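Regulatory protein of LacI family (Chloroflexus aggregans, PDB 3BBL) probably regulates transcription as a DNA-binding protein of the LacI family, its periplasmic-binding-protein-like domain presumably sensing a small effector. Local coordinates at residues R240-E245 and I268-S273. Numbering follows the deposited sequence.
Sequences RQPIAE and ILLQPS
Arg240 and Ser273 pair their backbones as an antiparallel hydrogen-bonded pair. Arg240 N donates to Ser273 O at 2.7 Å, and Ser273 N returns a bond to Arg240 O at 2.8 Å. Both bonds are fairly straight, with N-H...O angles of 157° and 168°. Pro272 CB also lies against the Arg240 carbonyl, 3.3 Å from its O.

The side chain of Arg240 starts on the same face of the sheet as that of Ser273. Its CB still meets Ser273 O, but beyond it the chain turns away from 268-273. NE, one atom short of the guanidinium carbon, forms a salt bridge with Asp225, just past strand 219-223.

Beyond this pair the two segments diverge. They are two of the connections that cross between the lobes of the periplasmic-binding-protein-like fold. Segment 240-245 leads from strand 237-240 into helix 243-258. Segment 268-273 runs from beside strand 104-107 in one lobe to beside strand 237-240 in the other. Pro242 sits at the N-cap of the helix and at the centre of an inverse gamma turn, closed by a weak bond from Ile243 N to Gln241 O.

The Pro242 ring points toward 268-273. Its CD lies 3.7 Å from Gln271 O, and CG touches Leu270 CB at 4.0 Å. Both Pro242 and Leu270 also rest on Ile107. One helical turn on, Glu245 reaches the end of Leu270. Its CB points toward 268-273. CG, anti to the backbone N (chi1 175°), lies 3.8 Å from Leu270 CD1. The chain is extended beyond CG. Glu245 CD comes 4.0 Å from Leu270 CD2, and Glu245 OE1 lies 4.0 Å from Leu270 CD1. The other oxygen, OE2, makes long, weak ion pairs with Arg248 and Lys249.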
loop_
_atom_site.group_PDB
_atom_site.type_symbol
_atom_site.label_atom_id
_atom_site.label_comp_id
_atom_site.label_asym_id
_atom_site.label_seq_id
_atom_site.Cartn_x
_atom_site.Cartn_y
_atom_site.Cartn_z
ATOM N N ARG A 240 9.327 -11.065 -6.131
ATOM C CA ARG A 240 9.512 -10.047 -5.101
ATOM C C ARG A 240 10.786 -9.253 -5.352
ATOM O O ARG A 240 11.830 -9.819 -5.688
ATOM C CB ARG A 240 9.593 -10.691 -3.724
ATOM C CG ARG A 240 9.780 -9.701 -2.592
ATOM C CD ARG A 240 9.961 -10.431 -1.285
ATOM N NE ARG A 240 8.774 -11.208 -0.952
ATOM C CZ ARG A 240 8.755 -12.206 -0.075
ATOM N NH1 ARG A 240 9.862 -12.561 0.561
ATOM N NH2 ARG A 240 7.627 -12.846 0.168
ATOM N N GLN A 241 10.681 -7.937 -5.198
ATOM C CA GLN A 241 11.822 -7.046 -5.381
ATOM C C GLN A 241 12.240 -6.536 -4.004
ATOM O O GLN A 241 11.395 -6.286 -3.148
ATOM C CB GLN A 241 11.447 -5.863 -6.280
ATOM C CG GLN A 241 11.023 -6.244 -7.686
ATOM C CD GLN A 241 10.934 -5.044 -8.609
ATOM O OE1 GLN A 241 10.244 -4.074 -8.317
ATOM N NE2 GLN A 241 11.636 -5.107 -9.732
ATOM N N PRO A 242 13.553 -6.392 -3.769
ATOM C CA PRO A 242 14.046 -5.909 -2.474
ATOM C C PRO A 242 13.975 -4.376 -2.405
ATOM O O PRO A 242 14.989 -3.682 -2.487
ATOM C CB PRO A 242 15.466 -6.447 -2.450
ATOM C CG PRO A 242 15.881 -6.288 -3.884
ATOM C CD PRO A 242 14.669 -6.761 -4.659
ATOM N N ILE A 243 12.758 -3.866 -2.257
ATOM C CA ILE A 243 12.511 -2.435 -2.209
ATOM C C ILE A 243 13.148 -1.744 -1.009
ATOM O O ILE A 243 13.673 -0.640 -1.143
ATOM C CB ILE A 243 10.986 -2.145 -2.229
ATOM C CG1 ILE A 243 10.360 -2.812 -3.461
ATOM C CG2 ILE A 243 10.721 -0.635 -2.238
ATOM C CD1 ILE A 243 11.061 -2.468 -4.772
ATOM N N ALA A 244 13.110 -2.385 0.155
ATOM C CA ALA A 244 13.710 -1.784 1.340
ATOM C C ALA A 244 15.216 -1.639 1.133
ATOM O O ALA A 244 15.782 -0.574 1.374
ATOM C CB ALA A 244 13.422 -2.633 2.578
ATOM N N GLU A 245 15.858 -2.707 0.668
ATOM C CA GLU A 245 17.296 -2.675 0.433
ATOM C C GLU A 245 17.649 -1.614 -0.607
ATOM O O GLU A 245 18.643 -0.901 -0.472
ATOM C CB GLU A 245 17.800 -4.050 -0.015
ATOM C CG GLU A 245 19.274 -4.067 -0.396
ATOM C CD GLU A 245 19.802 -5.462 -0.736
ATOM O OE1 GLU A 245 19.045 -6.267 -1.336
ATOM O OE2 GLU A 245 20.983 -5.752 -0.418
ATOM N N ILE A 268 24.356 0.270 -8.797
ATOM C CA ILE A 268 24.024 -0.860 -7.949
ATOM C C ILE A 268 22.802 -1.602 -8.472
ATOM O O ILE A 268 21.696 -1.058 -8.522
ATOM C CB ILE A 268 23.792 -0.397 -6.495
ATOM C CG1 ILE A 268 25.064 0.277 -5.972
ATOM C CG2 ILE A 268 23.439 -1.583 -5.614
ATOM C CD1 ILE A 268 24.914 0.911 -4.611
ATOM N N LEU A 269 23.025 -2.850 -8.878
ATOM C CA LEU A 269 21.967 -3.698 -9.417
ATOM C C LEU A 269 21.623 -4.805 -8.439
ATOM O O LEU A 269 22.450 -5.663 -8.152
ATOM C CB LEU A 269 22.403 -4.311 -10.749
ATOM C CG LEU A 269 21.378 -5.208 -11.442
ATOM C CD1 LEU A 269 20.162 -4.388 -11.837
ATOM C CD2 LEU A 269 22.007 -5.857 -12.663
ATOM N N LEU A 270 20.397 -4.779 -7.931
ATOM C CA LEU A 270 19.938 -5.777 -6.979
ATOM C C LEU A 270 19.115 -6.862 -7.674
ATOM O O LEU A 270 18.420 -6.600 -8.653
ATOM C CB LEU A 270 19.093 -5.107 -5.895
ATOM C CG LEU A 270 19.764 -3.957 -5.142
ATOM C CD1 LEU A 270 18.793 -3.376 -4.134
ATOM C CD2 LEU A 270 21.014 -4.456 -4.442
ATOM N N GLN A 271 19.189 -8.079 -7.151
ATOM C CA GLN A 271 18.457 -9.198 -7.717
ATOM C C GLN A 271 17.125 -9.456 -7.015
ATOM O O GLN A 271 17.027 -9.370 -5.790
ATOM C CB GLN A 271 19.305 -10.472 -7.646
ATOM C CG GLN A 271 20.564 -10.433 -8.484
ATOM C CD GLN A 271 20.281 -10.093 -9.935
ATOM O OE1 GLN A 271 20.736 -9.067 -10.442
ATOM N NE2 GLN A 271 19.523 -10.950 -10.609
ATOM N N PRO A 272 16.071 -9.755 -7.794
ATOM C CA PRO A 272 14.767 -10.029 -7.183
ATOM C C PRO A 272 14.708 -11.514 -6.805
ATOM O O PRO A 272 15.619 -12.277 -7.118
ATOM C CB PRO A 272 13.790 -9.671 -8.294
ATOM C CG PRO A 272 14.537 -10.103 -9.521
ATOM C CD PRO A 272 15.943 -9.587 -9.253
ATOM N N SER A 273 13.639 -11.917 -6.129
ATOM C CA SER A 273 13.474 -13.306 -5.728
ATOM C C SER A 273 12.137 -13.831 -6.209
ATOM O O SER A 273 11.133 -13.130 -6.147
ATOM C CB SER A 273 13.520 -13.441 -4.208
ATOM O OG SER A 273 14.833 -13.257 -3.723
#